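PDB 4MJK: CRISPR protein from Archaeoglobus fulgidus, which probably serves as the Cas5 subunit of a type I-A Cascade complex, helping to hold CRISPR RNA for recognition of invading nucleic acid. Local coordinates for residues Ile2-Val8 with Val159-Val165; Ala39-Ile44 with Ile143-Arg149; Gly70-Cys76 with Glu124-Arg129; Arg129-Val133 with Ala255-Val260. All coordinates share one frame. Numbering follows the deposited sequence.

Contact 1: residues Ile2-Val8 with Val159-Val165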
loop_
_atom_site.group_PDB
_atom_site.type_symbol
_atom_site.label_atom_id
_atom_site.label_comp_id
_atom_site.label_asym_id
_atom_site.label_seq_id
_atom_site.Cartn_x
_atom_site.Cartn_y
_atom_site.Cartn_z
ATOM N N ILE A 2 -26.315 15.970 15.437
ATOM C CA ILE A 2 -25.525 16.587 14.396
ATOM C C ILE A 2 -24.743 15.501 13.671
ATOM O O ILE A 2 -24.263 14.561 14.294
ATOM C CB ILE A 2 -24.589 17.671 14.962
ATOM C CG1 ILE A 2 -23.913 18.433 13.822
ATOM C CG2 ILE A 2 -23.578 17.080 15.906
ATOM C CD1 ILE A 2 -24.892 19.304 13.025
ATOM N N GLY A 3 -24.654 15.631 12.353
ATOM C CA GLY A 3 -23.936 14.669 11.541
ATOM C C GLY A 3 -22.704 15.304 10.917
ATOM O O GLY A 3 -22.669 16.507 10.661
ATOM N N TYR A 4 -21.685 14.488 10.687
ATOM C CA TYR A 4 -20.515 14.907 9.931
ATOM C C TYR A 4 -20.280 13.901 8.826
ATOM O O TYR A 4 -20.270 12.696 9.082
ATOM C CB TYR A 4 -19.284 14.931 10.833
ATOM C CG TYR A 4 -19.423 15.806 12.053
ATOM C CD1 TYR A 4 -20.050 15.342 13.197
ATOM C CD2 TYR A 4 -18.927 17.102 12.055
ATOM C CE1 TYR A 4 -20.180 16.145 14.316
ATOM C CE2 TYR A 4 -19.047 17.910 13.164
ATOM C CZ TYR A 4 -19.674 17.432 14.291
ATOM O OH TYR A 4 -19.791 18.243 15.400
ATOM N N LEU A 5 -20.105 14.401 7.608
ATOM C CA LEU A 5 -19.650 13.608 6.478
ATOM C C LEU A 5 -18.193 13.958 6.194
ATOM O O LEU A 5 -17.859 15.120 5.923
ATOM C CB LEU A 5 -20.478 13.932 5.249
ATOM C CG LEU A 5 -21.964 13.628 5.393
ATOM C CD1 LEU A 5 -22.700 14.299 4.259
ATOM C CD2 LEU A 5 -22.200 12.120 5.389
ATOM N N VAL A 6 -17.324 12.962 6.287
ATOM C CA VAL A 6 -15.891 13.196 6.144
ATOM C C VAL A 6 -15.335 12.315 5.025
ATOM O O VAL A 6 -15.388 11.076 5.110
ATOM C CB VAL A 6 -15.163 12.872 7.445
ATOM C CG1 VAL A 6 -13.690 13.301 7.360
ATOM C CG2 VAL A 6 -15.871 13.546 8.650
ATOM N N ASP A 7 -14.819 12.951 3.980
ATOM C CA ASP A 7 -14.202 12.243 2.862
ATOM C C ASP A 7 -12.691 12.150 3.084
ATOM O O ASP A 7 -11.997 13.163 3.264
ATOM C CB ASP A 7 -14.485 12.953 1.531
ATOM C CG ASP A 7 -15.920 12.749 1.042
ATOM O OD1 ASP A 7 -16.716 12.080 1.742
ATOM O OD2 ASP A 7 -16.255 13.270 -0.044
ATOM N N VAL A 8 -12.176 10.930 3.053
ATOM C CA VAL A 8 -10.784 10.703 3.394
ATOM C C VAL A 8 -10.073 10.000 2.241
ATOM O O VAL A 8 -10.521 8.963 1.757
ATOM C CB VAL A 8 -10.650 9.855 4.674
ATOM C CG1 VAL A 8 -9.174 9.656 5.021
ATOM C CG2 VAL A 8 -11.366 10.524 5.837
ATOM N N VAL A 159 -7.722 14.375 4.664
ATOM C CA VAL A 159 -9.144 14.679 4.606
ATOM C C VAL A 159 -9.381 15.674 3.473
ATOM O O VAL A 159 -8.750 16.737 3.440
ATOM C CB VAL A 159 -9.647 15.279 5.934
ATOM C CG1 VAL A 159 -11.128 15.647 5.822
ATOM C CG2 VAL A 159 -9.412 14.290 7.098
ATOM N N VAL A 160 -10.284 15.343 2.552
ATOM C CA VAL A 160 -10.512 16.193 1.385
ATOM C C VAL A 160 -11.863 16.896 1.395
ATOM O O VAL A 160 -12.111 17.758 0.571
ATOM C CB VAL A 160 -10.318 15.442 0.033
ATOM C CG1 VAL A 160 -8.862 14.958 -0.120
ATOM C CG2 VAL A 160 -11.321 14.290 -0.116
ATOM N N ASP A 161 -12.742 16.524 2.316
ATOM C CA ASP A 161 -13.971 17.294 2.519
ATOM C C ASP A 161 -14.582 16.918 3.848
ATOM O O ASP A 161 -14.493 15.757 4.282
ATOM C CB ASP A 161 -14.980 17.076 1.386
ATOM C CG ASP A 161 -15.955 18.252 1.212
ATOM O OD1 ASP A 161 -15.840 19.282 1.917
ATOM O OD2 ASP A 161 -16.830 18.155 0.331
ATOM N N VAL A 162 -15.158 17.923 4.505
ATOM C CA VAL A 162 -15.900 17.745 5.732
ATOM C C VAL A 162 -17.174 18.559 5.596
ATOM O O VAL A 162 -17.139 19.709 5.149
ATOM C CB VAL A 162 -15.138 18.273 6.965
ATOM C CG1 VAL A 162 -15.953 18.025 8.236
ATOM C CG2 VAL A 162 -13.732 17.647 7.079
ATOM N N LYS A 163 -18.299 17.968 5.977
ATOM C CA LYS A 163 -19.562 18.693 5.974
ATOM C C LYS A 163 -20.328 18.384 7.252
ATOM O O LYS A 163 -20.559 17.212 7.590
ATOM C CB LYS A 163 -20.372 18.318 4.732
ATOM C CG LYS A 163 -21.615 19.155 4.482
ATOM C CD LYS A 163 -22.357 18.643 3.243
ATOM C CE LYS A 163 -23.731 19.306 3.085
ATOM N NZ LYS A 163 -23.644 20.789 2.924
ATOM N N LYS A 164 -20.687 19.435 7.981
ATOM C CA LYS A 164 -21.555 19.304 9.143
ATOM C C LYS A 164 -23.001 19.395 8.654
ATOM O O LYS A 164 -23.354 20.309 7.901
ATOM C CB LYS A 164 -21.249 20.403 10.162
ATOM C CG LYS A 164 -21.847 20.188 11.540
ATOM C CD LYS A 164 -21.459 21.322 12.490
ATOM C CE LYS A 164 -19.942 21.382 12.677
ATOM N NZ LYS A 164 -19.463 22.556 13.483
ATOM N N VAL A 165 -23.829 18.434 9.045
ATOM C CA VAL A 165 -25.200 18.370 8.536
ATOM C C VAL A 165 -26.215 18.171 9.652
ATOM O O VAL A 165 -25.916 17.563 10.677
ATOM C CB VAL A 165 -25.384 17.223 7.519
ATOM C CG1 VAL A 165 -24.602 17.499 6.242
ATOM C CG2 VAL A 165 -24.975 15.886 8.143
HETATM O O HOH W 1 -19.614 21.419 15.996
#
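The N-terminal strand pairs with the fourth strand of the ferredoxin-like (beta-alpha-beta-beta-alpha-beta) fold expected of Cas5 proteins. The strands run antiparallel, their axes approaching to 4.6 Å, with a classic beta bulge that sets Val160 and Asp161 against Asp7 (Val160 N to Asp7 O 2.9 Å, Asp7 N to Asp161 O 2.8 Å); the pairing resumes at Val8 and Val159. One face carries Tyr4, Lys164 and four valines, Val6, Val8, Val159 and Val162, all t, with Val6 CG1 3.8 Å from Val159 CG1; Leu144 covers Tyr4, Val6 and Val162. On the other face Leu5 (m, t) meets Val165 (m), CD1 to CG1 4.2 Å, while Asp7 (m) turns its carboxylate to Arg129, and Lys163, t through chi3 but p at chi4, leads off the sheet. Ile2 (t, p) lays CD1 3.5 Å from Lys164 CG. An m kink at chi3 brings Lys164 CE within 3.6 Å of Tyr4 CE2, and one water joins Lys164 NZ (2.8 Å) to Tyr4 OH (3.2 Å).

Contact 2: residues Ala39-Ile44 with Ile143-Arg149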
loop_
_atom_site.group_PDB
_atom_site.type_symbol
_atom_site.label_atom_id
_atom_site.label_comp_id
_atom_site.label_asym_id
_atom_site.label_seq_id
_atom_site.Cartn_x
_atom_site.Cartn_y
_atom_site.Cartn_z
ATOM N N ALA A 39 -8.410 8.341 15.817
ATOM C CA ALA A 39 -7.766 9.377 15.010
ATOM C C ALA A 39 -8.368 10.749 15.303
ATOM O O ALA A 39 -7.646 11.738 15.421
ATOM C CB ALA A 39 -7.862 9.051 13.520
ATOM N N VAL A 40 -9.694 10.809 15.411
ATOM C CA VAL A 40 -10.353 12.041 15.834
ATOM C C VAL A 40 -9.813 12.474 17.206
ATOM O O VAL A 40 -9.439 13.633 17.410
ATOM C CB VAL A 40 -11.886 11.875 15.908
ATOM C CG1 VAL A 40 -12.549 13.201 16.326
ATOM C CG2 VAL A 40 -12.435 11.407 14.576
ATOM N N ALA A 41 -9.770 11.530 18.142
ATOM C CA ALA A 41 -9.298 11.814 19.493
ATOM C C ALA A 41 -7.863 12.345 19.484
ATOM O O ALA A 41 -7.559 13.333 20.152
ATOM C CB ALA A 41 -9.402 10.568 20.372
ATOM N N GLU A 42 -6.985 11.688 18.728
ATOM C CA GLU A 42 -5.606 12.156 18.588
ATOM C C GLU A 42 -5.532 13.576 18.028
ATOM O O GLU A 42 -4.707 14.378 18.469
ATOM C CB GLU A 42 -4.776 11.216 17.699
ATOM C CG GLU A 42 -3.377 11.764 17.393
ATOM C CD GLU A 42 -2.442 10.765 16.721
ATOM O OE1 GLU A 42 -2.918 9.745 16.182
ATOM O OE2 GLU A 42 -1.212 11.009 16.732
ATOM N N ALA A 43 -6.375 13.880 17.045
ATOM C CA ALA A 43 -6.353 15.203 16.421
ATOM C C ALA A 43 -6.822 16.266 17.407
ATOM O O ALA A 43 -6.340 17.402 17.395
ATOM C CB ALA A 43 -7.202 15.222 15.173
ATOM N N ILE A 44 -7.763 15.886 18.264
ATOM C CA ILE A 44 -8.256 16.782 19.301
ATOM C C ILE A 44 -7.190 17.014 20.373
ATOM O O ILE A 44 -6.961 18.146 20.800
ATOM C CB ILE A 44 -9.541 16.239 19.950
ATOM C CG1 ILE A 44 -10.699 16.265 18.946
ATOM C CG2 ILE A 44 -9.892 17.052 21.186
ATOM C CD1 ILE A 44 -11.947 15.531 19.436
ATOM N N ILE A 143 -11.155 20.528 13.361
ATOM C CA ILE A 143 -10.307 19.445 13.858
ATOM C C ILE A 143 -10.338 18.237 12.931
ATOM O O ILE A 143 -9.319 17.575 12.718
ATOM C CB ILE A 143 -10.723 18.971 15.275
ATOM C CG1 ILE A 143 -10.712 20.139 16.270
ATOM C CG2 ILE A 143 -9.798 17.857 15.753
ATOM C CD1 ILE A 143 -9.428 20.937 16.261
ATOM N N LEU A 144 -11.519 17.941 12.399
ATOM C CA LEU A 144 -11.687 16.824 11.482
ATOM C C LEU A 144 -10.726 16.953 10.307
ATOM O O LEU A 144 -10.170 15.956 9.847
ATOM C CB LEU A 144 -13.147 16.717 11.008
ATOM C CG LEU A 144 -14.173 16.337 12.087
ATOM C CD1 LEU A 144 -15.610 16.421 11.568
ATOM C CD2 LEU A 144 -13.889 14.945 12.645
ATOM N N TRP A 145 -10.492 18.181 9.845
ATOM C CA TRP A 145 -9.595 18.403 8.705
ATOM C C TRP A 145 -8.148 18.000 8.993
ATOM O O TRP A 145 -7.368 17.804 8.070
ATOM C CB TRP A 145 -9.620 19.861 8.274
ATOM C CG TRP A 145 -10.831 20.250 7.501
ATOM C CD1 TRP A 145 -11.953 20.867 7.982
ATOM C CD2 TRP A 145 -11.045 20.066 6.098
ATOM N NE1 TRP A 145 -12.847 21.078 6.962
ATOM C CE2 TRP A 145 -12.316 20.591 5.797
ATOM C CE3 TRP A 145 -10.279 19.507 5.066
ATOM C CZ2 TRP A 145 -12.840 20.583 4.505
ATOM C CZ3 TRP A 145 -10.806 19.492 3.789
ATOM C CH2 TRP A 145 -12.073 20.030 3.517
ATOM N N LYS A 146 -7.814 17.866 10.277
ATOM C CA LYS A 146 -6.439 17.658 10.730
ATOM C C LYS A 146 -6.041 16.188 10.915
ATOM O O LYS A 146 -4.989 15.874 11.496
ATOM C CB LYS A 146 -6.206 18.424 12.030
ATOM C CG LYS A 146 -6.264 19.954 11.883
ATOM C CD LYS A 146 -5.905 20.616 13.216
ATOM C CE LYS A 146 -5.822 22.132 13.110
ATOM N NZ LYS A 146 -7.167 22.744 12.940
ATOM N N ILE A 147 -6.884 15.287 10.432
ATOM C CA ILE A 147 -6.590 13.866 10.533
ATOM C C ILE A 147 -5.584 13.479 9.442
ATOM O O ILE A 147 -5.869 13.664 8.254
ATOM C CB ILE A 147 -7.873 13.049 10.398
ATOM C CG1 ILE A 147 -8.783 13.300 11.611
ATOM C CG2 ILE A 147 -7.553 11.553 10.250
ATOM C CD1 ILE A 147 -10.190 12.729 11.450
ATOM N N HIS A 148 -4.426 12.940 9.844
ATOM C CA HIS A 148 -3.343 12.598 8.908
ATOM C C HIS A 148 -3.004 11.112 8.898
ATOM O O HIS A 148 -2.239 10.649 8.044
ATOM C CB HIS A 148 -2.057 13.371 9.233
ATOM C CG HIS A 148 -2.228 14.860 9.218
ATOM N ND1 HIS A 148 -2.794 15.529 8.157
ATOM C CD2 HIS A 148 -1.908 15.803 10.133
ATOM C CE1 HIS A 148 -2.818 16.824 8.416
ATOM N NE2 HIS A 148 -2.284 17.018 9.613
ATOM N N ARG A 149 -3.545 10.370 9.859
ATOM C CA ARG A 149 -3.405 8.925 9.821
ATOM C C ARG A 149 -4.598 8.215 10.439
ATOM O O ARG A 149 -5.206 8.694 11.385
ATOM C CB ARG A 149 -2.107 8.475 10.487
ATOM C CG ARG A 149 -2.006 8.850 11.940
ATOM C CD ARG A 149 -1.859 7.614 12.770
ATOM N NE ARG A 149 -1.376 7.916 14.112
ATOM C CZ ARG A 149 -0.844 7.010 14.924
ATOM N NH1 ARG A 149 -0.735 5.750 14.522
ATOM N NH2 ARG A 149 -0.431 7.365 16.133
#
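A turn of helix 33-46 rests on the end of the short helix 141-144 and the chain that leaves it. Ile143 comes first: its CG2 lies 3.7 Å from both Ala43 CB and Ile44 CG1. Leu144 points its CA-to-CB bond the other way, yet its CD2 reaches within 4.3 Å of Val40 CG2, while its CD1 packs on Tyr4 and Val6 of strand 2-10. A type I turn from Leu144 to Ile147 then reverses the chain, with Lys146 O passing 4.3 Å from Ala43 CB. Ile147 fills the space beneath the helix, its CG2 4.1 Å from Ala39 CB, CG1 4.3 Å from Ala43 CB and CD1 4.1 Å from Val40 CG2; the small alanines let the backbones approach to 6.0 Å between the CA atoms of Ala43 and Ile147. At Arg149 the carbonyl O touches Ala39 CB at 3.4 Å, and NE forms a salt bridge with Glu42 OE1 (3.2 Å) whose hydrogen bond is weak. Helix 33-46 and the short, weakly bonded helix 141-144 both lie on one face of the antiparallel sheet, consistent with the two helices of a ferredoxin-like beta-alpha-beta-beta-alpha-beta fold, the second much shortened.

Contact 3: residues Gly70-Cys76 with Glu124-Arg129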
loop_
_atom_site.group_PDB
_atom_site.type_symbol
_atom_site.label_atom_id
_atom_site.label_comp_id
_atom_site.label_asym_id
_atom_site.label_seq_id
_atom_site.Cartn_x
_atom_site.Cartn_y
_atom_site.Cartn_z
ATOM N N GLY A 70 -20.888 5.055 10.231
ATOM C CA GLY A 70 -20.915 4.190 9.058
ATOM C C GLY A 70 -19.969 4.750 8.012
ATOM O O GLY A 70 -19.539 5.901 8.113
ATOM N N TRP A 71 -19.644 3.949 7.003
ATOM C CA TRP A 71 -18.693 4.372 5.994
ATOM C C TRP A 71 -18.931 3.586 4.725
ATOM O O TRP A 71 -19.577 2.535 4.745
ATOM C CB TRP A 71 -17.250 4.150 6.476
ATOM C CG TRP A 71 -16.977 2.718 6.864
ATOM C CD1 TRP A 71 -16.435 1.737 6.076
ATOM C CD2 TRP A 71 -17.277 2.100 8.122
ATOM N NE1 TRP A 71 -16.370 0.551 6.777
ATOM C CE2 TRP A 71 -16.888 0.753 8.035
ATOM C CE3 TRP A 71 -17.838 2.567 9.319
ATOM C CZ2 TRP A 71 -17.018 -0.134 9.095
ATOM C CZ3 TRP A 71 -17.971 1.680 10.379
ATOM C CH2 TRP A 71 -17.569 0.344 10.256
ATOM N N LYS A 72 -18.421 4.122 3.617
ATOM C CA LYS A 72 -18.492 3.457 2.328
ATOM C C LYS A 72 -17.348 3.922 1.440
ATOM O O LYS A 72 -16.873 5.057 1.562
ATOM C CB LYS A 72 -19.834 3.733 1.640
ATOM C CG LYS A 72 -20.024 5.177 1.247
ATOM C CD LYS A 72 -21.437 5.447 0.757
ATOM C CE LYS A 72 -21.616 6.931 0.442
ATOM N NZ LYS A 72 -23.012 7.278 -0.036
ATOM N N ALA A 73 -16.908 3.038 0.553
ATOM C CA ALA A 73 -15.860 3.363 -0.405
ATOM C C ALA A 73 -16.494 4.250 -1.458
ATOM O O ALA A 73 -17.656 4.067 -1.773
ATOM C CB ALA A 73 -15.300 2.086 -1.043
ATOM N N LEU A 74 -15.741 5.224 -1.966
ATOM C CA LEU A 74 -16.208 6.073 -3.051
ATOM C C LEU A 74 -15.642 5.602 -4.381
ATOM O O LEU A 74 -16.276 5.761 -5.420
ATOM C CB LEU A 74 -15.810 7.540 -2.797
ATOM C CG LEU A 74 -16.375 8.104 -1.478
ATOM C CD1 LEU A 74 -15.860 9.512 -1.167
ATOM C CD2 LEU A 74 -17.889 8.080 -1.513
ATOM N N ASN A 75 -14.456 5.011 -4.363
ATOM C CA ASN A 75 -13.794 4.682 -5.623
ATOM C C ASN A 75 -12.765 3.570 -5.478
ATOM O O ASN A 75 -11.815 3.493 -6.249
ATOM C CB ASN A 75 -13.078 5.919 -6.168
ATOM C CG ASN A 75 -11.880 6.292 -5.327
ATOM O OD1 ASN A 75 -11.784 5.884 -4.167
ATOM N ND2 ASN A 75 -10.942 7.026 -5.905
ATOM N N CYS A 76 -12.933 2.713 -4.484
ATOM C CA CYS A 76 -11.888 1.742 -4.205
ATOM C C CYS A 76 -12.451 0.447 -3.648
ATOM O O CYS A 76 -13.622 0.368 -3.246
ATOM C CB CYS A 76 -10.830 2.334 -3.255
ATOM S SG CYS A 76 -11.430 2.741 -1.584
ATOM N N GLU A 124 -7.752 8.121 -9.385
ATOM C CA GLU A 124 -7.576 8.903 -8.162
ATOM C C GLU A 124 -7.054 8.042 -7.028
ATOM O O GLU A 124 -7.142 6.812 -7.067
ATOM C CB GLU A 124 -8.894 9.515 -7.718
ATOM C CG GLU A 124 -9.607 10.329 -8.763
ATOM C CD GLU A 124 -10.820 11.007 -8.177
ATOM O OE1 GLU A 124 -11.895 10.362 -8.111
ATOM O OE2 GLU A 124 -10.688 12.178 -7.754
ATOM N N ALA A 125 -6.524 8.699 -6.005
ATOM C CA ALA A 125 -6.161 8.022 -4.771
ATOM C C ALA A 125 -7.437 7.400 -4.176
ATOM O O ALA A 125 -8.533 7.903 -4.380
ATOM C CB ALA A 125 -5.546 9.015 -3.806
ATOM N N PRO A 126 -7.300 6.277 -3.467
ATOM C CA PRO A 126 -8.505 5.635 -2.921
ATOM C C PRO A 126 -9.145 6.474 -1.808
ATOM O O PRO A 126 -8.433 6.997 -0.946
ATOM C CB PRO A 126 -7.975 4.318 -2.359
ATOM C CG PRO A 126 -6.515 4.549 -2.150
ATOM C CD PRO A 126 -6.074 5.513 -3.190
ATOM N N LYS A 127 -10.469 6.584 -1.831
ATOM C CA LYS A 127 -11.196 7.417 -0.889
ATOM C C LYS A 127 -12.323 6.658 -0.196
ATOM O O LYS A 127 -12.994 5.836 -0.812
ATOM C CB LYS A 127 -11.797 8.629 -1.613
ATOM C CG LYS A 127 -10.765 9.669 -2.032
ATOM C CD LYS A 127 -11.452 10.921 -2.579
ATOM C CE LYS A 127 -12.256 10.595 -3.830
ATOM N NZ LYS A 127 -13.247 11.673 -4.171
ATOM N N ILE A 128 -12.519 6.957 1.084
ATOM C CA ILE A 128 -13.630 6.413 1.865
ATOM C C ILE A 128 -14.380 7.567 2.525
ATOM O O ILE A 128 -13.752 8.527 2.970
ATOM C CB ILE A 128 -13.113 5.446 2.980
ATOM C CG1 ILE A 128 -12.420 4.232 2.347
ATOM C CG2 ILE A 128 -14.283 5.007 3.888
ATOM C CD1 ILE A 128 -11.788 3.287 3.355
ATOM N N ARG A 129 -15.712 7.496 2.556
ATOM C CA ARG A 129 -16.514 8.506 3.238
ATOM C C ARG A 129 -17.084 7.954 4.547
ATOM O O ARG A 129 -17.694 6.871 4.558
ATOM C CB ARG A 129 -17.659 8.999 2.339
ATOM C CG ARG A 129 -18.577 10.036 3.031
ATOM C CD ARG A 129 -19.639 10.631 2.074
ATOM N NE ARG A 129 -19.007 11.281 0.927
ATOM C CZ ARG A 129 -19.571 11.401 -0.271
ATOM N NH1 ARG A 129 -20.786 10.918 -0.481
ATOM N NH2 ARG A 129 -18.924 11.999 -1.263
#
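Residues 70-73 and 127-129 form antiparallel strands whose axes pass 4.7 Å apart with 150° between their directions. Lys72 and Arg129 make a hydrogen-bonded pair, Lys72 N to Arg129 O 3.0 Å and Arg129 N to Lys72 O 2.9 Å, followed by the non-hydrogen-bonded pair Ala73 and Ile128. Leu74 N to Lys127 O (3.0 Å) adds a further backbone bond beyond strand 70-73. There the Asn75 side chain takes over, folding back in the p rotamer so that OD1 accepts from Lys127 N (2.8 Å) and ND2 donates to Ala125 O (3.0 Å), clasping the approach to strand 127-134. Cys76 CB packs on Pro126 CB at 3.6 Å, and Ile128 CG2 lies 4.0 Å from Trp71 CB. On the Lys72 and Arg129 face, Leu74 CD2 covers one face of the guanidinium, 3.9 Å from Arg129 CZ. Lys72 NZ is 4.3 Å from Arg129 NH1; acidic partners offset these like charges, Asp177 and Glu258 for Lys72 and Asp7 for Arg129. The pair forms one margin of the sheet: strand 66-73 is outermost within the chain, strand 127-134 pairs on its other side with strand 2-10, and the Trp71 ring lies among Tyr30, Trp130, Tyr201 and Tyr228.

Contact 4: residues Arg129-Val133 with Ala255-Val260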
loop_
_atom_site.group_PDB
_atom_site.type_symbol
_atom_site.label_atom_id
_atom_site.label_comp_id
_atom_site.label_asym_id
_atom_site.label_seq_id
_atom_site.Cartn_x
_atom_site.Cartn_y
_atom_site.Cartn_z
ATOM N N ARG A 129 -15.712 7.496 2.556
ATOM C CA ARG A 129 -16.514 8.506 3.238
ATOM C C ARG A 129 -17.084 7.954 4.547
ATOM O O ARG A 129 -17.694 6.871 4.558
ATOM C CB ARG A 129 -17.659 8.999 2.339
ATOM C CG ARG A 129 -18.577 10.036 3.031
ATOM C CD ARG A 129 -19.639 10.631 2.074
ATOM N NE ARG A 129 -19.007 11.281 0.927
ATOM C CZ ARG A 129 -19.571 11.401 -0.271
ATOM N NH1 ARG A 129 -20.786 10.918 -0.481
ATOM N NH2 ARG A 129 -18.924 11.999 -1.263
ATOM N N TRP A 130 -16.889 8.693 5.636
ATOM C CA TRP A 130 -17.506 8.362 6.919
ATOM C C TRP A 130 -18.687 9.285 7.193
ATOM O O TRP A 130 -18.668 10.468 6.833
ATOM C CB TRP A 130 -16.510 8.484 8.074
ATOM C CG TRP A 130 -15.729 7.230 8.358
ATOM C CD1 TRP A 130 -16.043 6.242 9.250
ATOM C CD2 TRP A 130 -14.487 6.848 7.755
ATOM N NE1 TRP A 130 -15.070 5.259 9.237
ATOM C CE2 TRP A 130 -14.107 5.608 8.323
ATOM C CE3 TRP A 130 -13.666 7.429 6.786
ATOM C CZ2 TRP A 130 -12.938 4.935 7.947
ATOM C CZ3 TRP A 130 -12.485 6.766 6.426
ATOM C CH2 TRP A 130 -12.141 5.529 6.997
ATOM N N PHE A 131 -19.715 8.730 7.828
ATOM C CA PHE A 131 -20.892 9.483 8.227
ATOM C C PHE A 131 -21.050 9.170 9.705
ATOM O O PHE A 131 -21.371 8.029 10.083
ATOM C CB PHE A 131 -22.107 9.022 7.396
ATOM C CG PHE A 131 -23.382 9.811 7.631
ATOM C CD1 PHE A 131 -23.411 10.900 8.483
ATOM C CD2 PHE A 131 -24.555 9.448 6.976
ATOM C CE1 PHE A 131 -24.598 11.618 8.686
ATOM C CE2 PHE A 131 -25.745 10.173 7.168
ATOM C CZ PHE A 131 -25.756 11.254 8.027
ATOM N N LEU A 132 -20.768 10.173 10.537
ATOM C CA LEU A 132 -20.863 10.053 11.982
ATOM C C LEU A 132 -22.020 10.912 12.468
ATOM O O LEU A 132 -22.269 11.997 11.921
ATOM C CB LEU A 132 -19.564 10.514 12.663
ATOM C CG LEU A 132 -18.413 9.491 12.692
ATOM C CD1 LEU A 132 -17.880 9.260 11.292
ATOM C CD2 LEU A 132 -17.287 9.946 13.623
ATOM N N VAL A 133 -22.728 10.428 13.482
ATOM C CA VAL A 133 -23.805 11.208 14.085
ATOM C C VAL A 133 -23.543 11.277 15.586
ATOM O O VAL A 133 -23.274 10.253 16.200
ATOM C CB VAL A 133 -25.205 10.571 13.843
ATOM C CG1 VAL A 133 -26.297 11.401 14.552
ATOM C CG2 VAL A 133 -25.511 10.450 12.337
ATOM N N ALA A 255 -29.549 12.576 6.183
ATOM C CA ALA A 255 -29.261 13.940 5.762
ATOM C C ALA A 255 -29.295 13.941 4.244
ATOM O O ALA A 255 -28.381 13.429 3.594
ATOM C CB ALA A 255 -27.890 14.385 6.264
ATOM N N GLY A 256 -30.355 14.501 3.673
ATOM C CA GLY A 256 -30.526 14.422 2.236
ATOM C C GLY A 256 -30.599 12.962 1.854
ATOM O O GLY A 256 -31.379 12.208 2.434
ATOM N N GLY A 257 -29.780 12.547 0.894
ATOM C CA GLY A 257 -29.789 11.159 0.466
ATOM C C GLY A 257 -28.940 10.222 1.316
ATOM O O GLY A 257 -29.014 9.007 1.157
ATOM N N GLU A 258 -28.133 10.773 2.216
ATOM C CA GLU A 258 -27.211 9.954 2.998
ATOM C C GLU A 258 -27.926 9.385 4.212
ATOM O O GLU A 258 -28.495 10.132 5.014
ATOM C CB GLU A 258 -26.012 10.773 3.461
ATOM C CG GLU A 258 -25.349 11.639 2.373
ATOM C CD GLU A 258 -24.719 10.817 1.251
ATOM O OE1 GLU A 258 -23.951 9.874 1.545
ATOM O OE2 GLU A 258 -24.989 11.120 0.067
ATOM N N VAL A 259 -27.891 8.066 4.350
ATOM C CA VAL A 259 -28.547 7.399 5.470
ATOM C C VAL A 259 -27.588 6.475 6.210
ATOM O O VAL A 259 -26.949 5.618 5.614
ATOM C CB VAL A 259 -29.760 6.571 5.007
ATOM C CG1 VAL A 259 -30.482 5.958 6.216
ATOM C CG2 VAL A 259 -30.719 7.435 4.194
ATOM N N VAL A 260 -27.475 6.649 7.518
ATOM C CA VAL A 260 -26.653 5.735 8.278
ATOM C C VAL A 260 -27.435 5.184 9.474
ATOM O O VAL A 260 -28.220 5.888 10.094
ATOM C CB VAL A 260 -25.346 6.400 8.735
ATOM C CG1 VAL A 260 -25.621 7.505 9.772
ATOM C CG2 VAL A 260 -24.394 5.352 9.269
#
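Phe131 is the centre of this contact, its ring thrust from residues 129-133 of strand 127-134 across to the hairpin at 255-260. Val260, in the p rotamer, sets CG1 over the ring face, 3.8 Å from the Phe131 centroid and 18° off the normal, a CH-pi contact. The same methyl, Val260 CG1, lies 3.9 Å from Val133 CG2, so residues two apart on one strand share a single valine. Ala255 CB approaches Phe131 CZ at 4.2 Å, and Glu258 O meets the ring edge at CE2, 3.5 Å away. A type II' turn brings Ala255 and Glu258 together, closed by Ala255 N to Glu258 O (2.9 Å) and Glu258 N to Ala255 O (3.0 Å); Gly256 supplies the positive phi that this turn needs. At the polar edge Arg129 NH1 and Glu258 OE1 form a long salt bridge of 3.9 Å. Each has a stronger partner: Asp7 for Arg129, Tyr178 and Lys72 for Glu258. The axes of segments 129-133 and 258-260 cross at -64° and come no closer than 8.1 Å, so this is packing through side chains, not strand pairing. Strand 258-263 lies at one margin of the sheet and 66-73 at the other, yet Val260 touches Ala68: the sheet curls enough for side chains of its two outer strands to touch beside Phe131, whose ring meets Tyr178 edge-to-face and has Leu5 of strand 2-10 behind.

In the fold
Strand 2-10 opens the chain and waits for strand 157-170, so contact 1 closes a loop around the whole ferredoxin-like unit. Nested within it, contact 2 brings helix 33-46 to the end of helix 141-144 and the turn that follows, and contact 3, nested in turn inside contact 2, joins strands 66-73 and 127-134. Contact 4 starts at Arg129, where contact 3 ends, and reaches the C-terminal hairpin; it follows contact 3 in series but crosses contacts 1 and 2. Contacts 1, 3 and 4 meet at the central sheet, linked by the salt bridge of Asp7 OD1 with Arg129 NE (2.6 Å), while Leu144 seats contact 2 on the sheet face at Tyr4.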